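Local coordinates for N-acetylneuraminic acid (Sialic acid) synthetase (Leptospira borgpetersenii serovar Hardjo-bovis, PDB 6NCS), which binds manganese and probably condenses phosphoenolpyruvate with an N-acylmannosamine or its phosphate to build sialic acid or its 9-phosphate, at residues A[26-31]-A[257-262]; A[33-38]-A[44-49]; A[129-134]-A[151-156]; A[212-217]-A[252-257]. All coordinates share one frame; numbering follows the deposited sequence.

Contact 1: residues A[26-31]-A[257-262]; sequences VFIIAE and TETERI
Thr259 packs against Val26 and Ile28 where helix 249-266 lies on the outside of a TIM barrel, against strand 27-33. The strand order supports this reading: strand 27-33 lies beside 227-231, so the first barrel strand pairs with the last, and the helix follows that last strand. The tight part is small. Thr259 CG2 sits 3.5 Å from Val26 CB, closer than ordinary carbon contact, and 3.6 Å from Val26 CG2. This methyl bears on the valine's branch point, the two side chains lying nearly perpendicular. Its position follows from chi1 of -68°, which sets CG2 anti to the backbone N and brings OG1 beside that nitrogen. From there OG1 bonds to Leu255 O one helical turn earlier, which satisfies the hydroxyl within the helix. Ile28 makes a looser approach, tip to tip, its CD1 3.9 Å from Thr259 OG1. No hydrogen bond joins the segments, and all three touching residues are buried. The far side of the helix is different in kind, being partly exposed and charged. There Arg261 grips Glu258 side-on with two nitrogens, and its NH1 and NH2 also form salt bridges to Glu186 and Glu215 of the second subunit. Arg261 NH2 meets Glu258 OE1 at 2.8 Å, and Arg261 NE meets Glu258 OE2 at 2.8 Å, both carboxylate oxygens being approached on the syn side but with the donors tilted out of the carboxylate plane, by 23° at OE1 and 33° at OE2.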
loop_
_atom_site.group_PDB
_atom_site.type_symbol
_atom_site.label_atom_id
_atom_site.label_comp_id
_atom_site.label_asym_id
_atom_site.label_seq_id
_atom_site.Cartn_x
_atom_site.Cartn_y
_atom_site.Cartn_z
ATOM N N VAL A 26 -5.971 -12.637 -1.562
ATOM C CA VAL A 26 -5.832 -12.384 -0.134
ATOM C C VAL A 26 -6.769 -13.299 0.629
ATOM O O VAL A 26 -7.965 -13.374 0.331
ATOM C CB VAL A 26 -6.134 -10.914 0.177
ATOM C CG1 VAL A 26 -6.025 -10.655 1.687
ATOM C CG2 VAL A 26 -5.195 -10.017 -0.598
ATOM N N PHE A 27 -6.229 -13.987 1.629
ATOM C CA PHE A 27 -6.985 -14.892 2.484
ATOM C C PHE A 27 -7.574 -14.084 3.633
ATOM O O PHE A 27 -6.827 -13.480 4.408
ATOM C CB PHE A 27 -6.037 -15.981 2.988
ATOM C CG PHE A 27 -6.706 -17.098 3.706
ATOM C CD1 PHE A 27 -7.331 -18.117 2.997
ATOM C CD2 PHE A 27 -6.656 -17.174 5.092
ATOM C CE1 PHE A 27 -7.929 -19.175 3.669
ATOM C CE2 PHE A 27 -7.254 -18.234 5.775
ATOM C CZ PHE A 27 -7.891 -19.229 5.063
ATOM N N ILE A 28 -8.904 -14.044 3.736
ATOM C CA ILE A 28 -9.584 -13.171 4.704
ATOM C C ILE A 28 -10.196 -14.012 5.819
ATOM O O ILE A 28 -11.010 -14.908 5.556
ATOM C CB ILE A 28 -10.647 -12.302 4.019
ATOM C CG1 ILE A 28 -9.961 -11.359 3.022
ATOM C CG2 ILE A 28 -11.401 -11.458 5.069
ATOM C CD1 ILE A 28 -10.907 -10.578 2.150
ATOM N N ILE A 29 -9.826 -13.694 7.062
ATOM C CA ILE A 29 -10.236 -14.429 8.257
ATOM C C ILE A 29 -11.173 -13.538 9.053
ATOM O O ILE A 29 -10.794 -12.425 9.431
ATOM C CB ILE A 29 -9.029 -14.817 9.127
ATOM C CG1 ILE A 29 -8.089 -15.776 8.386
ATOM C CG2 ILE A 29 -9.499 -15.449 10.459
ATOM C CD1 ILE A 29 -6.630 -15.664 8.892
ATOM N N ALA A 30 -12.375 -14.038 9.338
ATOM C CA ALA A 30 -13.302 -13.386 10.252
ATOM C C ALA A 30 -13.015 -13.908 11.655
ATOM O O ALA A 30 -13.186 -15.096 11.914
ATOM C CB ALA A 30 -14.743 -13.683 9.832
ATOM N N GLU A 31 -12.543 -13.035 12.553
ATOM C CA GLU A 31 -12.207 -13.455 13.916
ATOM C C GLU A 31 -13.476 -13.336 14.752
ATOM O O GLU A 31 -13.845 -12.248 15.192
ATOM C CB GLU A 31 -11.047 -12.622 14.470
ATOM C CG GLU A 31 -10.949 -12.503 16.006
ATOM C CD GLU A 31 -10.529 -13.784 16.711
ATOM O OE1 GLU A 31 -9.688 -13.703 17.635
ATOM O OE2 GLU A 31 -11.042 -14.867 16.355
ATOM N N THR A 257 -14.875 -7.608 -0.844
ATOM C CA THR A 257 -14.929 -7.140 -2.231
ATOM C C THR A 257 -13.948 -6.002 -2.464
ATOM O O THR A 257 -13.395 -5.868 -3.566
ATOM C CB THR A 257 -16.348 -6.706 -2.637
ATOM O OG1 THR A 257 -16.805 -5.632 -1.809
ATOM C CG2 THR A 257 -17.322 -7.877 -2.532
ATOM N N GLU A 258 -13.713 -5.177 -1.447
ATOM C CA GLU A 258 -12.743 -4.104 -1.615
ATOM C C GLU A 258 -11.322 -4.647 -1.634
ATOM O O GLU A 258 -10.471 -4.120 -2.355
ATOM C CB GLU A 258 -12.923 -3.056 -0.521
ATOM C CG GLU A 258 -14.156 -2.161 -0.750
ATOM C CD GLU A 258 -13.987 -1.221 -1.945
ATOM O OE1 GLU A 258 -13.418 -0.122 -1.773
ATOM O OE2 GLU A 258 -14.430 -1.580 -3.055
ATOM N N THR A 259 -11.050 -5.717 -0.881
ATOM C CA THR A 259 -9.740 -6.354 -0.973
ATOM C C THR A 259 -9.482 -6.867 -2.381
ATOM O O THR A 259 -8.384 -6.682 -2.927
ATOM C CB THR A 259 -9.637 -7.496 0.035
ATOM O OG1 THR A 259 -9.632 -6.960 1.358
ATOM C CG2 THR A 259 -8.363 -8.261 -0.185
ATOM N N GLU A 260 -10.486 -7.507 -2.987
ATOM C CA GLU A 260 -10.328 -8.000 -4.348
ATOM C C GLU A 260 -10.081 -6.843 -5.306
ATOM O O GLU A 260 -9.239 -6.934 -6.206
ATOM C CB GLU A 260 -11.561 -8.813 -4.750
ATOM C CG GLU A 260 -11.661 -10.141 -3.991
ATOM C CD GLU A 260 -13.052 -10.799 -4.004
ATOM O OE1 GLU A 260 -14.068 -10.137 -4.334
ATOM O OE2 GLU A 260 -13.124 -11.996 -3.659
ATOM N N ARG A 261 -10.787 -5.731 -5.102
ATOM C CA ARG A 261 -10.621 -4.587 -5.986
ATOM C C ARG A 261 -9.229 -3.987 -5.849
ATOM O O ARG A 261 -8.594 -3.657 -6.856
ATOM C CB ARG A 261 -11.710 -3.544 -5.702
ATOM C CG ARG A 261 -11.671 -2.358 -6.646
ATOM C CD ARG A 261 -12.879 -1.450 -6.439
ATOM N NE ARG A 261 -12.773 -0.692 -5.195
ATOM C CZ ARG A 261 -12.156 0.483 -5.100
ATOM N NH1 ARG A 261 -11.608 1.026 -6.178
ATOM N NH2 ARG A 261 -12.096 1.119 -3.934
ATOM N N ILE A 262 -8.731 -3.842 -4.613
ATOM C CA ILE A 262 -7.383 -3.303 -4.424
ATOM C C ILE A 262 -6.339 -4.260 -4.993
ATOM O O ILE A 262 -5.346 -3.828 -5.588
ATOM C CB ILE A 262 -7.134 -2.991 -2.936
ATOM C CG1 ILE A 262 -8.007 -1.817 -2.499
ATOM C CG2 ILE A 262 -5.662 -2.666 -2.677
ATOM C CD1 ILE A 262 -8.076 -1.618 -0.961
#

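Contact 2: residues A[33-38]-A[44-49]; sequences GLNHGG and LRMIDE
Met46 reaches from helix 40-52 to Asn35 and His36, which lie in the loop joining strand 27-33 to that helix, at the C-terminal end of the first strand of the TIM barrel. Its CB points toward the loop, and CG, anti to the carbonyl carbon (chi1 -66°), carries the chain on in that direction. SD is the first atom to touch, lying 3.8 Å from His36 CB and 4.1 Å from His36 N, so the sulfur rests on the start of the side chain and not on the imidazole. A bend at chi3 of 77° then turns CE to Asn35 OD1, 4.0 Å away, a loose van der Waals approach between side chains set across one another. The asparagine amide is held from elsewhere: OD1 bonds to Thr233 OG1 and ND2 to Ile241 O. Its side chain is about 7 Å from that of the manganese ligand His231. The loop is shaped by a type I turn from Leu34 to Gly37, closed by Gly37 N to Leu34 O at 2.9 Å. The His36 ring stacks with Phe84. The rotation of the His36 ring is fixed further by Gly38 N, which donates to ND1 at 2.9 Å, only 10° out of plane.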
loop_
_atom_site.group_PDB
_atom_site.type_symbol
_atom_site.label_atom_id
_atom_site.label_comp_id
_atom_site.label_asym_id
_atom_site.label_seq_id
_atom_site.Cartn_x
_atom_site.Cartn_y
_atom_site.Cartn_z
ATOM N N GLY A 33 -13.715 -14.755 17.603
ATOM C CA GLY A 33 -13.125 -14.476 18.898
ATOM C C GLY A 33 -14.010 -14.981 20.014
ATOM O O GLY A 33 -14.376 -16.164 20.056
ATOM N N LEU A 34 -14.373 -14.069 20.917
ATOM C CA LEU A 34 -15.262 -14.364 22.033
ATOM C C LEU A 34 -16.610 -13.672 21.896
ATOM O O LEU A 34 -17.406 -13.690 22.838
ATOM C CB LEU A 34 -14.598 -13.960 23.347
ATOM C CG LEU A 34 -13.282 -14.693 23.626
ATOM C CD1 LEU A 34 -12.802 -14.414 25.031
ATOM C CD2 LEU A 34 -13.460 -16.182 23.413
ATOM N N ASN A 35 -16.887 -13.068 20.737
ATOM C CA ASN A 35 -18.046 -12.187 20.604
ATOM C C ASN A 35 -19.371 -12.934 20.713
ATOM O O ASN A 35 -20.393 -12.318 21.046
ATOM C CB ASN A 35 -17.940 -11.419 19.276
ATOM C CG ASN A 35 -19.075 -10.447 19.072
ATOM O OD1 ASN A 35 -20.036 -10.743 18.369
ATOM N ND2 ASN A 35 -18.971 -9.278 19.688
ATOM N N HIS A 36 -19.376 -14.254 20.501
ATOM C CA HIS A 36 -20.593 -15.040 20.680
ATOM C C HIS A 36 -20.978 -15.206 22.147
ATOM O O HIS A 36 -22.103 -15.625 22.437
ATOM C CB HIS A 36 -20.409 -16.417 20.048
ATOM C CG HIS A 36 -19.140 -17.084 20.469
ATOM N ND1 HIS A 36 -18.951 -17.583 21.740
ATOM C CD2 HIS A 36 -17.972 -17.276 19.811
ATOM C CE1 HIS A 36 -17.734 -18.090 21.837
ATOM N NE2 HIS A 36 -17.119 -17.918 20.680
ATOM N N GLY A 37 -20.068 -14.921 23.075
ATOM C CA GLY A 37 -20.414 -14.988 24.480
ATOM C C GLY A 37 -20.692 -16.373 25.012
ATOM O O GLY A 37 -21.264 -16.504 26.100
ATOM N N GLY A 38 -20.296 -17.413 24.286
ATOM C CA GLY A 38 -20.611 -18.776 24.662
ATOM C C GLY A 38 -21.966 -19.258 24.202
ATOM O O GLY A 38 -22.372 -20.366 24.579
ATOM N N LEU A 44 -23.078 -20.364 15.601
ATOM C CA LEU A 44 -23.498 -20.976 14.344
ATOM C C LEU A 44 -24.012 -19.925 13.367
ATOM O O LEU A 44 -23.707 -19.973 12.167
ATOM C CB LEU A 44 -24.572 -22.038 14.612
ATOM C CG LEU A 44 -24.082 -23.288 15.335
ATOM C CD1 LEU A 44 -25.259 -24.141 15.818
ATOM C CD2 LEU A 44 -23.179 -24.106 14.435
ATOM N N ARG A 45 -24.784 -18.957 13.872
ATOM C CA ARG A 45 -25.241 -17.852 13.038
ATOM C C ARG A 45 -24.068 -17.045 12.501
ATOM O O ARG A 45 -24.095 -16.580 11.355
ATOM C CB ARG A 45 -26.181 -16.947 13.838
ATOM C CG ARG A 45 -26.591 -15.688 13.108
ATOM C CD ARG A 45 -27.501 -14.821 13.963
ATOM N NE ARG A 45 -27.754 -13.536 13.325
ATOM C CZ ARG A 45 -28.215 -12.467 13.959
ATOM N NH1 ARG A 45 -28.473 -12.527 15.263
ATOM N NH2 ARG A 45 -28.415 -11.339 13.289
ATOM N N MET A 46 -23.027 -16.865 13.317
ATOM C CA MET A 46 -21.857 -16.126 12.853
ATOM C C MET A 46 -21.205 -16.836 11.675
ATOM O O MET A 46 -20.773 -16.190 10.708
ATOM C CB MET A 46 -20.868 -15.940 14.007
ATOM C CG MET A 46 -21.403 -15.045 15.122
ATOM S SD MET A 46 -20.245 -14.908 16.513
ATOM C CE MET A 46 -19.043 -13.742 15.842
ATOM N N ILE A 47 -21.156 -18.171 11.726
ATOM C CA ILE A 47 -20.608 -18.941 10.611
ATOM C C ILE A 47 -21.439 -18.719 9.354
ATOM O O ILE A 47 -20.900 -18.445 8.274
ATOM C CB ILE A 47 -20.547 -20.435 10.961
ATOM C CG1 ILE A 47 -19.570 -20.714 12.104
ATOM C CG2 ILE A 47 -20.167 -21.240 9.722
ATOM C CD1 ILE A 47 -19.676 -22.157 12.629
ATOM N N ASP A 48 -22.763 -18.880 9.468
ATOM C CA ASP A 48 -23.643 -18.692 8.313
ATOM C C ASP A 48 -23.407 -17.345 7.646
ATOM O O ASP A 48 -23.256 -17.260 6.420
ATOM C CB ASP A 48 -25.114 -18.787 8.730
ATOM C CG ASP A 48 -25.500 -20.150 9.273
ATOM O OD1 ASP A 48 -24.728 -21.119 9.132
ATOM O OD2 ASP A 48 -26.605 -20.240 9.850
ATOM N N GLU A 49 -23.378 -16.269 8.439
ATOM C CA GLU A 49 -23.314 -14.946 7.839
ATOM C C GLU A 49 -21.906 -14.597 7.364
ATOM O O GLU A 49 -21.755 -13.802 6.424
ATOM C CB GLU A 49 -23.863 -13.912 8.827
ATOM C CG GLU A 49 -25.314 -14.233 9.178
ATOM C CD GLU A 49 -26.075 -13.085 9.814
ATOM O OE1 GLU A 49 -25.680 -11.917 9.630
ATOM O OE2 GLU A 49 -27.088 -13.356 10.495
#

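Contact 3: residues A[129-134]-A[151-156]; sequences CDICNI and RGTASA
Ala154 O receives Arg151 NH2 at 2.8 Å, a bond that is nearly straight at hydrogen (160°) and approaches almost along the C=O axis (165°). The arginine reaches it by curling back, with bends at chi2 and chi3, and its NH1 goes on to His177 ND1. The same two residues end a type II turn, with Ala154 N bonded to Arg151 O, and present their carbons to Ile131 of the facing loop. Ile131 CD1 lies 3.6 Å from Arg151 CA and 3.6 Å from Ala154 CB, filling the angle between them. Its other branch, CG2, is 3.9 Å from both Ala154 CB and Thr153 OG1, the isoleucine and threonine side chains running antiparallel, side by side. Both segments are loops following neighbouring parallel strands, 123-126 and 146-150, so this contact joins consecutive beta-alpha loops at the C-terminal rim of the TIM barrel, the end where His210 and His231 bind manganese. The second subunit covers this region as well: Thr153 N bonds to its Glu277, and Asp130 OD1 forms a salt bridge with its Arg288. Asp130 OD1 also receives Asn133 ND2 at 3.0 Å, from well above the carboxylate plane.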
loop_
_atom_site.group_PDB
_atom_site.type_symbol
_atom_site.label_atom_id
_atom_site.label_comp_id
_atom_site.label_asym_id
_atom_site.label_seq_id
_atom_site.Cartn_x
_atom_site.Cartn_y
_atom_site.Cartn_z
ATOM N N CYS A 129 -0.160 -12.333 22.106
ATOM C CA CYS A 129 0.316 -12.463 23.477
ATOM C C CYS A 129 1.114 -13.737 23.711
ATOM O O CYS A 129 1.747 -13.860 24.766
ATOM C CB CYS A 129 -0.870 -12.426 24.441
ATOM S SG CYS A 129 -1.966 -13.870 24.282
ATOM N N ASP A 130 1.096 -14.686 22.772
ATOM C CA ASP A 130 1.817 -15.940 22.928
ATOM C C ASP A 130 3.052 -16.009 22.040
ATOM O O ASP A 130 3.603 -17.090 21.827
ATOM C CB ASP A 130 0.881 -17.117 22.662
ATOM C CG ASP A 130 -0.029 -17.369 23.833
ATOM O OD1 ASP A 130 0.445 -17.135 24.968
ATOM O OD2 ASP A 130 -1.201 -17.765 23.638
ATOM N N ILE A 131 3.516 -14.869 21.530
ATOM C CA ILE A 131 4.707 -14.903 20.692
ATOM C C ILE A 131 5.956 -15.236 21.494
ATOM O O ILE A 131 6.985 -15.586 20.907
ATOM C CB ILE A 131 4.839 -13.572 19.920
ATOM C CG1 ILE A 131 5.873 -13.715 18.796
ATOM C CG2 ILE A 131 5.175 -12.428 20.876
ATOM C CD1 ILE A 131 5.717 -12.728 17.676
ATOM N N CYS A 132 5.883 -15.172 22.827
ATOM C CA CYS A 132 6.958 -15.613 23.698
ATOM C C CYS A 132 6.560 -16.832 24.515
ATOM O O CYS A 132 7.234 -17.156 25.498
ATOM C CB CYS A 132 7.389 -14.481 24.630
ATOM S SG CYS A 132 7.951 -13.016 23.748
ATOM N N ASN A 133 5.478 -17.509 24.131
ATOM C CA ASN A 133 5.008 -18.715 24.816
ATOM C C ASN A 133 5.695 -19.916 24.167
ATOM O O ASN A 133 5.150 -20.586 23.287
ATOM C CB ASN A 133 3.489 -18.796 24.722
ATOM C CG ASN A 133 2.881 -19.858 25.622
ATOM O OD1 ASN A 133 3.514 -20.859 25.952
ATOM N ND2 ASN A 133 1.629 -19.640 26.018
ATOM N N ILE A 134 6.923 -20.188 24.618
ATOM C CA ILE A 134 7.785 -21.144 23.921
ATOM C C ILE A 134 7.157 -22.532 23.903
ATOM O O ILE A 134 7.174 -23.225 22.878
ATOM C CB ILE A 134 9.186 -21.171 24.563
ATOM C CG1 ILE A 134 9.776 -19.761 24.604
ATOM C CG2 ILE A 134 10.105 -22.117 23.789
ATOM C CD1 ILE A 134 9.875 -19.106 23.243
ATOM N N ARG A 151 2.239 -10.934 15.495
ATOM C CA ARG A 151 3.407 -10.412 16.204
ATOM C C ARG A 151 3.131 -9.133 16.991
ATOM O O ARG A 151 4.068 -8.387 17.286
ATOM C CB ARG A 151 4.600 -10.202 15.250
ATOM C CG ARG A 151 4.375 -9.409 13.935
ATOM C CD ARG A 151 4.114 -7.902 14.167
ATOM N NE ARG A 151 5.093 -7.260 15.049
ATOM C CZ ARG A 151 5.679 -6.094 14.784
ATOM N NH1 ARG A 151 5.381 -5.448 13.667
ATOM N NH2 ARG A 151 6.549 -5.564 15.635
ATOM N N GLY A 152 1.883 -8.877 17.376
ATOM C CA GLY A 152 1.626 -7.791 18.302
ATOM C C GLY A 152 2.502 -7.954 19.530
ATOM O O GLY A 152 2.790 -9.089 19.916
ATOM N N THR A 153 2.973 -6.845 20.112
ATOM C CA THR A 153 3.860 -6.723 21.274
ATOM C C THR A 153 5.336 -7.010 20.968
ATOM O O THR A 153 6.181 -6.733 21.828
ATOM C CB THR A 153 3.462 -7.627 22.462
ATOM O OG1 THR A 153 3.845 -8.982 22.182
ATOM C CG2 THR A 153 1.968 -7.569 22.730
ATOM N N ALA A 154 5.689 -7.556 19.803
ATOM C CA ALA A 154 6.986 -8.209 19.636
ATOM C C ALA A 154 8.026 -7.328 18.944
ATOM O O ALA A 154 7.730 -6.622 17.976
ATOM C CB ALA A 154 6.828 -9.517 18.856
ATOM N N SER A 155 9.257 -7.399 19.445
ATOM C CA SER A 155 10.422 -6.793 18.822
ATOM C C SER A 155 10.975 -7.712 17.732
ATOM O O SER A 155 10.567 -8.866 17.588
ATOM C CB SER A 155 11.499 -6.533 19.865
ATOM O OG SER A 155 11.936 -7.778 20.367
ATOM N N ALA A 156 11.944 -7.197 16.970
ATOM C CA ALA A 156 12.486 -7.986 15.868
ATOM C C ALA A 156 13.147 -9.256 16.379
ATOM O O ALA A 156 13.019 -10.326 15.765
ATOM C CB ALA A 156 13.478 -7.149 15.055
#

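Contact 4: residues A[212-217]-A[252-257]; sequences KGIEIP and LAKLVT
Pro217 offers its pyrrolidine ring to Leu255, and with no aromatic ring in either segment this puckered ring is the nearest thing to a flat group in the contact. Leu255 CD1 meets it at one corner, 4.0 Å from Pro217 CB, and is not centred over a face. Both side chains also rest on Ile228 of strand 227-231, so the pair is seated on the barrel wall. Nearer the solvent, Ile214 takes over and buries the largest area of any residue here. Its CD1 points at the helix backbone, 3.8 Å from Leu255 N, and lies 3.9 Å from Lys254 CG. A chi1 of 63° accounts for this, since it sets CG1 between the backbone N and the carbonyl carbon while CG2 goes to the side of Leu255 CB, 4.2 Å away. Lys254 contributes only the base of its chain, which lies athwart Ile214 before bending away with its amine. No hydrogen bond spans the segments. Around them the polar links lie elsewhere: Gly213 O bonds to Lys230 NZ, and Glu215 forms a salt bridge with Arg261 of the second subunit. Apolar contact of the residue leading into helix 215-222, and of that helix's first turn, with the side of helix 249-266, both seated on strand 227-231, is the packing of neighbouring helices in the outer layer of a TIM barrel.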
loop_
_atom_site.group_PDB
_atom_site.type_symbol
_atom_site.label_atom_id
_atom_site.label_comp_id
_atom_site.label_asym_id
_atom_site.label_seq_id
_atom_site.Cartn_x
_atom_site.Cartn_y
_atom_site.Cartn_z
ATOM N N LYS A 212 -11.338 0.174 14.612
ATOM C CA LYS A 212 -12.791 0.275 14.605
ATOM C C LYS A 212 -13.381 0.364 13.196
ATOM O O LYS A 212 -14.535 0.774 13.045
ATOM C CB LYS A 212 -13.237 1.483 15.436
ATOM C CG LYS A 212 -12.978 1.331 16.934
ATOM C CD LYS A 212 -13.652 2.437 17.748
ATOM C CE LYS A 212 -12.986 3.787 17.511
ATOM N NZ LYS A 212 -13.385 4.814 18.525
ATOM N N GLY A 213 -12.633 -0.010 12.166
ATOM C CA GLY A 213 -13.207 -0.008 10.840
ATOM C C GLY A 213 -12.509 -0.985 9.921
ATOM O O GLY A 213 -11.728 -1.832 10.361
ATOM N N ILE A 214 -12.791 -0.855 8.621
ATOM C CA ILE A 214 -12.100 -1.676 7.633
ATOM C C ILE A 214 -11.135 -0.875 6.778
ATOM O O ILE A 214 -10.436 -1.470 5.950
ATOM C CB ILE A 214 -13.077 -2.461 6.734
ATOM C CG1 ILE A 214 -13.953 -1.523 5.902
ATOM C CG2 ILE A 214 -13.900 -3.441 7.551
ATOM C CD1 ILE A 214 -14.690 -2.255 4.782
ATOM N N GLU A 215 -11.047 0.442 6.962
ATOM C CA GLU A 215 -10.124 1.211 6.133
ATOM C C GLU A 215 -8.686 0.774 6.359
ATOM O O GLU A 215 -7.925 0.626 5.401
ATOM C CB GLU A 215 -10.256 2.706 6.394
ATOM C CG GLU A 215 -9.379 3.517 5.430
ATOM C CD GLU A 215 -9.311 4.993 5.753
ATOM O OE1 GLU A 215 -9.198 5.349 6.939
ATOM O OE2 GLU A 215 -9.364 5.798 4.801
ATOM N N ILE A 216 -8.280 0.585 7.617
ATOM C CA ILE A 216 -6.892 0.206 7.887
ATOM C C ILE A 216 -6.550 -1.162 7.301
ATOM O O ILE A 216 -5.516 -1.277 6.623
ATOM C CB ILE A 216 -6.588 0.324 9.389
ATOM C CG1 ILE A 216 -6.704 1.784 9.826
ATOM C CG2 ILE A 216 -5.184 -0.173 9.670
ATOM C CD1 ILE A 216 -6.561 2.032 11.322
ATOM N N PRO A 217 -7.364 -2.213 7.476
ATOM C CA PRO A 217 -7.053 -3.468 6.764
ATOM C C PRO A 217 -7.009 -3.331 5.236
ATOM O O PRO A 217 -6.191 -3.996 4.590
ATOM C CB PRO A 217 -8.162 -4.433 7.230
ATOM C CG PRO A 217 -9.123 -3.644 8.033
ATOM C CD PRO A 217 -8.421 -2.391 8.488
ATOM N N LEU A 252 -17.932 -6.854 6.703
ATOM C CA LEU A 252 -17.057 -7.951 6.295
ATOM C C LEU A 252 -17.166 -8.211 4.795
ATOM O O LEU A 252 -16.157 -8.461 4.123
ATOM C CB LEU A 252 -17.402 -9.216 7.087
ATOM C CG LEU A 252 -16.577 -10.484 6.836
ATOM C CD1 LEU A 252 -15.107 -10.273 7.126
ATOM C CD2 LEU A 252 -17.127 -11.650 7.666
ATOM N N ALA A 253 -18.387 -8.190 4.261
ATOM C CA ALA A 253 -18.565 -8.412 2.829
ATOM C C ALA A 253 -17.890 -7.310 2.024
ATOM O O ALA A 253 -17.302 -7.571 0.969
ATOM C CB ALA A 253 -20.051 -8.487 2.491
ATOM N N LYS A 254 -17.975 -6.068 2.503
ATOM C CA LYS A 254 -17.279 -4.973 1.834
ATOM C C LYS A 254 -15.767 -5.132 1.934
ATOM O O LYS A 254 -15.044 -4.816 0.979
ATOM C CB LYS A 254 -17.728 -3.635 2.430
ATOM C CG LYS A 254 -17.174 -2.412 1.751
ATOM C CD LYS A 254 -17.722 -2.309 0.337
ATOM C CE LYS A 254 -18.198 -0.906 0.023
ATOM N NZ LYS A 254 -18.863 -0.869 -1.308
ATOM N N LEU A 255 -15.267 -5.616 3.080
ATOM C CA LEU A 255 -13.839 -5.902 3.201
ATOM C C LEU A 255 -13.402 -6.897 2.143
ATOM O O LEU A 255 -12.359 -6.722 1.505
ATOM C CB LEU A 255 -13.520 -6.441 4.600
ATOM C CG LEU A 255 -12.082 -6.882 4.893
ATOM C CD1 LEU A 255 -11.072 -5.727 4.751
ATOM C CD2 LEU A 255 -12.017 -7.477 6.301
ATOM N N VAL A 256 -14.199 -7.941 1.929
ATOM C CA VAL A 256 -13.852 -8.952 0.933
ATOM C C VAL A 256 -13.820 -8.341 -0.464
ATOM O O VAL A 256 -12.867 -8.547 -1.226
ATOM C CB VAL A 256 -14.830 -10.139 1.013
ATOM C CG1 VAL A 256 -14.642 -11.069 -0.181
ATOM C CG2 VAL A 256 -14.623 -10.908 2.341
ATOM N N THR A 257 -14.875 -7.608 -0.844
ATOM C CA THR A 257 -14.929 -7.140 -2.231
ATOM C C THR A 257 -13.948 -6.002 -2.464
ATOM O O THR A 257 -13.395 -5.868 -3.566
ATOM C CB THR A 257 -16.348 -6.706 -2.637
ATOM O OG1 THR A 257 -16.805 -5.632 -1.809
ATOM C CG2 THR A 257 -17.322 -7.877 -2.532
#

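In the fold
Contacts 1 and 4 use the same helix, 249-266, and share Thr257. Their centres are about 7 Å apart, and Ile28 CD1 packs on Val256 CA at 3.6 Å, joining strand and helix layers. Contact 1 is buried, whereas contact 4 runs out to an exposed lysine. Contact 3 joins two rim loops, whereas contact 2 sets a rim loop against the helix that follows it; both are buried, with centres about 27 Å apart. Across every pair of segments the touch is van der Waals. Beta turns and polar bonds fold the rim loops on themselves, while in contact 1 the charges pair on the helix surface. The second subunit reaches contacts 1, 3 and 4, while contact 2 is untouched by it.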